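Local coordinates for protein tryptophanyl-tRNA synthetase (Campylobacter jejuni subsp. jejuni, PDB 3TZL) that probably attaches tryptophan to its tRNA at the expense of ATP, working as a class I aminoacyl-tRNA synthetase homodimer, at residues B[9-14]-B[43-48]; B[80-85]-B[132-137]. All blocks are in the same frame, centred on the assembly; numbering follows the deposited sequence.

Interaction 1 of 2, residues B[9-14]-B[43-48]. With TRP (tryptophan), chain J; PO4 (phosphate ion), chain K.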
loop_
_atom_site.group_PDB
_atom_site.type_symbol
_atom_site.label_atom_id
_atom_site.label_comp_id
_atom_site.label_asym_id
_atom_site.label_seq_id
_atom_site.Cartn_x
_atom_site.Cartn_y
_atom_site.Cartn_z
ATOM N N GLY B 9 4.929 -7.074 16.161
ATOM C CA GLY B 9 3.632 -6.527 15.841
ATOM C C GLY B 9 2.603 -7.307 16.630
ATOM O O GLY B 9 2.722 -8.504 16.768
ATOM N N LEU B 10 1.593 -6.633 17.160
ATOM C CA LEU B 10 0.624 -7.312 18.018
ATOM C C LEU B 10 -0.765 -7.333 17.384
ATOM O O LEU B 10 -1.306 -6.298 17.020
ATOM C CB LEU B 10 0.590 -6.636 19.385
ATOM C CG LEU B 10 1.907 -6.634 20.173
ATOM C CD1 LEU B 10 1.808 -5.702 21.375
ATOM C CD2 LEU B 10 2.273 -8.035 20.626
ATOM N N GLN B 11 -1.330 -8.520 17.227
ATOM C CA GLN B 11 -2.613 -8.649 16.562
ATOM C C GLN B 11 -3.507 -9.594 17.336
ATOM O O GLN B 11 -3.762 -10.718 16.899
ATOM C CB GLN B 11 -2.416 -9.181 15.145
ATOM C CG GLN B 11 -3.329 -8.549 14.106
ATOM C CD GLN B 11 -3.110 -9.150 12.735
ATOM O OE1 GLN B 11 -1.970 -9.248 12.259
ATOM N NE2 GLN B 11 -4.194 -9.590 12.105
ATOM N N PRO B 12 -3.989 -9.145 18.498
ATOM C CA PRO B 12 -4.793 -10.026 19.353
ATOM C C PRO B 12 -6.147 -10.311 18.710
ATOM O O PRO B 12 -6.595 -9.527 17.871
ATOM C CB PRO B 12 -4.988 -9.197 20.635
ATOM C CG PRO B 12 -4.052 -8.029 20.521
ATOM C CD PRO B 12 -3.867 -7.788 19.056
ATOM N N SER B 13 -6.769 -11.427 19.082
ATOM C CA SER B 13 -8.143 -11.713 18.680
ATOM C C SER B 13 -8.930 -12.249 19.869
ATOM O O SER B 13 -8.374 -12.933 20.734
ATOM C CB SER B 13 -8.193 -12.699 17.508
ATOM O OG SER B 13 -7.617 -13.944 17.858
ATOM N N GLY B 14 -10.219 -11.924 19.912
ATOM C CA GLY B 14 -11.070 -12.318 21.018
ATOM C C GLY B 14 -10.596 -11.762 22.352
ATOM O O GLY B 14 -9.961 -10.706 22.419
ATOM N N ASN B 43 -2.846 -2.699 13.361
ATOM C CA ASN B 43 -4.218 -2.518 12.905
ATOM C C ASN B 43 -4.423 -2.565 11.383
ATOM O O ASN B 43 -5.517 -2.916 10.939
ATOM C CB ASN B 43 -4.924 -1.307 13.566
ATOM C CG ASN B 43 -4.324 0.045 13.184
ATOM O OD1 ASN B 43 -3.118 0.176 12.999
ATOM N ND2 ASN B 43 -5.180 1.072 13.111
ATOM N N TYR B 44 -3.404 -2.231 10.581
ATOM C CA TYR B 44 -3.579 -2.378 9.115
ATOM C C TYR B 44 -3.797 -3.844 8.802
ATOM O O TYR B 44 -4.685 -4.201 8.035
ATOM C CB TYR B 44 -2.377 -1.862 8.311
ATOM C CG TYR B 44 -2.299 -0.356 8.169
ATOM C CD1 TYR B 44 -3.431 0.409 7.952
ATOM C CD2 TYR B 44 -1.078 0.293 8.251
ATOM C CE1 TYR B 44 -3.336 1.791 7.803
ATOM C CE2 TYR B 44 -0.972 1.656 8.116
ATOM C CZ TYR B 44 -2.094 2.404 7.897
ATOM O OH TYR B 44 -1.950 3.771 7.761
ATOM N N HIS B 45 -2.988 -4.695 9.419
ATOM C CA HIS B 45 -3.068 -6.141 9.192
ATOM C C HIS B 45 -4.400 -6.734 9.624
ATOM O O HIS B 45 -4.850 -7.717 9.047
ATOM C CB HIS B 45 -1.924 -6.866 9.900
ATOM C CG HIS B 45 -0.577 -6.633 9.273
ATOM N ND1 HIS B 45 -0.107 -7.387 8.218
ATOM C CD2 HIS B 45 0.397 -5.736 9.558
ATOM C CE1 HIS B 45 1.092 -6.952 7.870
ATOM N NE2 HIS B 45 1.425 -5.957 8.673
ATOM N N ALA B 46 -5.052 -6.144 10.626
ATOM C CA ALA B 46 -6.327 -6.701 11.077
ATOM C C ALA B 46 -7.392 -6.473 10.025
ATOM O O ALA B 46 -8.447 -7.110 10.065
ATOM C CB ALA B 46 -6.758 -6.114 12.416
HETATM N N MSE B 47 -7.124 -5.563 9.081
HETATM C CA MSE B 47 -8.104 -5.283 8.045
HETATM C C MSE B 47 -8.252 -6.409 7.027
HETATM O O MSE B 47 -9.201 -6.386 6.247
HETATM C CB MSE B 47 -7.790 -3.991 7.328
HETATM C CG MSE B 47 -7.575 -2.847 8.272
HETATM SE SE MSE B 47 -7.108 -1.198 7.365
HETATM C CE MSE B 47 -7.024 -0.053 8.972
ATOM N N THR B 48 -7.325 -7.377 7.017
ATOM C CA THR B 48 -7.417 -8.497 6.071
ATOM C C THR B 48 -8.541 -9.479 6.427
ATOM O O THR B 48 -9.133 -10.090 5.545
ATOM C CB THR B 48 -6.087 -9.286 5.923
ATOM O OG1 THR B 48 -5.764 -9.940 7.163
ATOM C CG2 THR B 48 -4.927 -8.357 5.504
HETATM N N TRP J . 1.767 -11.075 11.285
HETATM C CA TRP J . 1.872 -10.959 12.743
HETATM C C TRP J . 0.869 -11.872 13.436
HETATM O O TRP J . 0.932 -12.086 14.652
HETATM C CB TRP J . 1.671 -9.502 13.197
HETATM C CG TRP J . 2.684 -8.576 12.593
HETATM C CD1 TRP J . 2.471 -7.614 11.642
HETATM C CD2 TRP J . 4.083 -8.569 12.873
HETATM N NE1 TRP J . 3.664 -6.992 11.326
HETATM C CE2 TRP J . 4.669 -7.569 12.064
HETATM C CE3 TRP J . 4.902 -9.314 13.732
HETATM C CZ2 TRP J . 6.036 -7.287 12.102
HETATM C CZ3 TRP J . 6.263 -9.038 13.763
HETATM C CH2 TRP J . 6.813 -8.029 12.958
HETATM O OXT TRP J . -0.021 -12.412 12.776
HETATM P P PO4 K . -12.497 -10.528 17.276
HETATM O O1 PO4 K . -13.425 -9.806 16.328
HETATM O O2 PO4 K . -12.637 -9.895 18.645
HETATM O O3 PO4 K . -12.891 -11.988 17.341
HETATM O O4 PO4 K . -11.075 -10.420 16.772
#
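Gln11 and His45 are brought together by their first torsions. Gln11 has chi1 -141°, a skewed value, and is extended beyond CG, which carries its amide to the backbone of helix 43-46. His45 has chi1 -71°, with CG anti to its carbonyl carbon. This turns the imidazole away from Gln11 and toward the bound tryptophan. The tip of Gln11 therefore meets the base of His45: Gln11 OE1 touches His45 CB at 3.4 Å. The side chains cross at about a right angle, with amide and ring planes 26° apart. On the other branch of the amide, Gln11 NE2 packs against Ala46 CA at 3.7 Å. No hydrogen bond joins the segments, so this is van der Waals packing.

Ligand CD1 sits over one face of the His45 ring, toward its rim, 3.5 Å from His45 CD2. His45 NE2 is hydrogen-bonded to Asp134, which helps to fix the ring. Gly9 passes close to the indole, its N 3.3 Å from ligand CE3. Gly14 N makes a weak hydrogen bond to a phosphate ion, probably from the crystallisation liquor. Gly9, Gln11 and His45 form part of the tryptophan pocket, where strand 5-10 runs into the predicted HIGH region of the class I synthetase Rossmann fold.

Interaction 2 of 2, residues B[80-85]-B[132-137]. With TRP (tryptophan), chain J.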
loop_
_atom_site.group_PDB
_atom_site.type_symbol
_atom_site.label_atom_id
_atom_site.label_comp_id
_atom_site.label_asym_id
_atom_site.label_seq_id
_atom_site.Cartn_x
_atom_site.Cartn_y
_atom_site.Cartn_z
ATOM N N TRP B 80 3.152 1.798 19.760
ATOM C CA TRP B 80 2.293 2.637 18.950
ATOM C C TRP B 80 1.283 1.823 18.169
ATOM O O TRP B 80 1.321 0.602 18.166
ATOM C CB TRP B 80 3.131 3.530 18.008
ATOM C CG TRP B 80 3.714 2.853 16.802
ATOM C CD1 TRP B 80 3.264 2.945 15.517
ATOM C CD2 TRP B 80 4.870 1.998 16.762
ATOM N NE1 TRP B 80 4.065 2.199 14.681
ATOM C CE2 TRP B 80 5.054 1.605 15.423
ATOM C CE3 TRP B 80 5.759 1.520 17.732
ATOM C CZ2 TRP B 80 6.097 0.764 15.024
ATOM C CZ3 TRP B 80 6.792 0.684 17.335
ATOM C CH2 TRP B 80 6.950 0.312 15.992
ATOM N N LEU B 81 0.345 2.534 17.560
ATOM C CA LEU B 81 -0.693 1.959 16.720
ATOM C C LEU B 81 -0.204 2.098 15.283
ATOM O O LEU B 81 0.108 3.193 14.836
ATOM C CB LEU B 81 -1.987 2.745 16.902
ATOM C CG LEU B 81 -3.219 2.356 16.086
ATOM C CD1 LEU B 81 -3.690 1.001 16.538
ATOM C CD2 LEU B 81 -4.313 3.403 16.288
ATOM N N GLN B 82 -0.134 0.986 14.574
ATOM C CA GLN B 82 0.545 0.922 13.282
ATOM C C GLN B 82 0.151 2.051 12.325
ATOM O O GLN B 82 0.998 2.711 11.733
ATOM C CB GLN B 82 0.214 -0.414 12.638
ATOM C CG GLN B 82 0.983 -0.712 11.374
ATOM C CD GLN B 82 0.484 -1.969 10.744
ATOM O OE1 GLN B 82 -0.628 -2.421 11.046
ATOM N NE2 GLN B 82 1.300 -2.570 9.892
ATOM N N SER B 83 -1.146 2.275 12.201
ATOM C CA SER B 83 -1.689 3.296 11.310
ATOM C C SER B 83 -1.391 4.751 11.696
ATOM O O SER B 83 -1.765 5.660 10.957
ATOM C CB SER B 83 -3.194 3.107 11.215
ATOM O OG SER B 83 -3.798 3.438 12.447
ATOM N N ASP B 84 -0.730 4.998 12.829
ATOM C CA ASP B 84 -0.385 6.379 13.168
ATOM C C ASP B 84 0.931 6.754 12.510
ATOM O O ASP B 84 1.282 7.930 12.446
ATOM C CB ASP B 84 -0.270 6.616 14.685
ATOM C CG ASP B 84 -1.628 6.684 15.392
ATOM O OD1 ASP B 84 -2.654 6.968 14.741
ATOM O OD2 ASP B 84 -1.662 6.460 16.624
ATOM N N VAL B 85 1.686 5.758 12.063
ATOM C CA VAL B 85 2.931 6.043 11.352
ATOM C C VAL B 85 2.728 5.682 9.891
ATOM O O VAL B 85 2.928 4.540 9.475
ATOM C CB VAL B 85 4.145 5.335 11.989
ATOM C CG1 VAL B 85 5.421 5.672 11.236
ATOM C CG2 VAL B 85 4.275 5.747 13.445
ATOM N N ALA B 132 6.828 -6.860 5.868
ATOM C CA ALA B 132 8.244 -6.584 5.619
ATOM C C ALA B 132 8.529 -5.091 5.795
ATOM O O ALA B 132 9.575 -4.703 6.308
ATOM C CB ALA B 132 8.663 -7.062 4.250
ATOM N N ALA B 133 7.585 -4.252 5.393
ATOM C CA ALA B 133 7.747 -2.829 5.613
ATOM C C ALA B 133 7.811 -2.516 7.121
ATOM O O ALA B 133 8.663 -1.738 7.556
ATOM C CB ALA B 133 6.625 -2.044 4.921
ATOM N N ASP B 134 6.922 -3.130 7.905
ATOM C CA ASP B 134 6.927 -2.959 9.361
ATOM C C ASP B 134 8.306 -3.232 9.919
ATOM O O ASP B 134 8.841 -2.447 10.681
ATOM C CB ASP B 134 5.968 -3.945 10.027
ATOM C CG ASP B 134 4.509 -3.651 9.723
ATOM O OD1 ASP B 134 4.126 -2.458 9.660
ATOM O OD2 ASP B 134 3.747 -4.629 9.549
ATOM N N ILE B 135 8.871 -4.366 9.532
ATOM C CA ILE B 135 10.168 -4.791 10.030
ATOM C C ILE B 135 11.324 -3.891 9.558
ATOM O O ILE B 135 12.128 -3.425 10.373
ATOM C CB ILE B 135 10.410 -6.248 9.632
ATOM C CG1 ILE B 135 9.307 -7.130 10.244
ATOM C CG2 ILE B 135 11.800 -6.699 10.049
ATOM C CD1 ILE B 135 9.187 -8.489 9.616
ATOM N N LEU B 136 11.379 -3.623 8.256
ATOM C CA LEU B 136 12.524 -2.933 7.647
ATOM C C LEU B 136 12.570 -1.444 7.939
ATOM O O LEU B 136 13.649 -0.863 8.027
ATOM C CB LEU B 136 12.545 -3.139 6.124
ATOM C CG LEU B 136 12.631 -4.583 5.637
ATOM C CD1 LEU B 136 12.700 -4.689 4.112
ATOM C CD2 LEU B 136 13.807 -5.280 6.271
ATOM N N LEU B 137 11.402 -0.822 8.031
ATOM C CA LEU B 137 11.298 0.613 8.329
ATOM C C LEU B 137 12.096 1.000 9.581
ATOM O O LEU B 137 12.734 2.047 9.608
ATOM C CB LEU B 137 9.824 1.030 8.479
ATOM C CG LEU B 137 9.440 2.502 8.724
ATOM C CD1 LEU B 137 9.972 3.461 7.639
ATOM C CD2 LEU B 137 7.937 2.628 8.833
HETATM N N TRP J . 1.767 -11.075 11.285
HETATM C CA TRP J . 1.872 -10.959 12.743
HETATM C C TRP J . 0.869 -11.872 13.436
HETATM O O TRP J . 0.932 -12.086 14.652
HETATM C CB TRP J . 1.671 -9.502 13.197
HETATM C CG TRP J . 2.684 -8.576 12.593
HETATM C CD1 TRP J . 2.471 -7.614 11.642
HETATM C CD2 TRP J . 4.083 -8.569 12.873
HETATM N NE1 TRP J . 3.664 -6.992 11.326
HETATM C CE2 TRP J . 4.669 -7.569 12.064
HETATM C CE3 TRP J . 4.902 -9.314 13.732
HETATM C CZ2 TRP J . 6.036 -7.287 12.102
HETATM C CZ3 TRP J . 6.263 -9.038 13.763
HETATM C CH2 TRP J . 6.813 -8.029 12.958
HETATM O OXT TRP J . -0.021 -12.412 12.776
#
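Asp134 meets Gln82 through its carboxylate, and its side chain can be followed from the helix outward. CB comes first. Asp134 CB packs against the indole of the bound tryptophan, 3.9 Å from ligand CZ2. The next torsion sets CG beside the backbone N and anti to the carbonyl carbon (chi1 -68°), which swings the carboxylate toward both partners. At the tip the two oxygens divide the work. OD1 of Asp134 accepts a hydrogen bond from Gln82 NE2 at 2.8 Å. The donor comes from the syn side, slightly out of the carboxylate plane. The bond is somewhat bent, with an N-H...O angle of 145°. OD2 of Asp134 takes the indole N-H of the ligand, NE1, at 3.0 Å. This bond is nearly straight, at 170°. His45 is a second partner of OD2. Gln82 NE2 lies near OD2 as well, but the angle is too poor for a bond.

Gln82 arrives with an extended chain, its amide turned well away from the carboxylate plane. Its OE1 is held by the backbone N of Tyr44. Both ends of the amide are engaged, which probably fixes its rotation and steadies the buried carboxylate. Asp134 thus reads the indole nitrogen of the substrate, as expected for a tryptophan-specific pocket. Ile135 adds an apolar contact, with Ile135 CG1 3.8 Å from ligand CZ2.

The contact is buried. Gln82 follows directly on strand 78-81, which pairs with strand 36-41, and it begins a short 3-10 segment. Asp134 lies on helix 122-137. Helix 87-96 packs on this helix through Ala133, Asp134, Leu136 and Leu137, while helix 150-167 meets it through Ala132, Ile135 and Leu136.

Overall arrangement
Both interactions contribute residues to one tryptophan pocket, and their centres are about 12 Å apart. Gln82 stands behind Asp134 as a second-shell residue. Both draw on the same parallel sheet, interaction 1 from the end of strand 5-10 and interaction 2 from the end of strand 78-81. Helix 43-46, part of interaction 1, also touches the 80-85 segment, where Asn43 probably bonds to Ser83. Interaction 1 is partly buried and includes residues of the predicted ATP site; across its segments it has only packing. Interaction 2 is fully buried, and a hydrogen bond carries it. Accordingly, Gly9 and His45 flank the indole, whereas Asp134 takes its N-H.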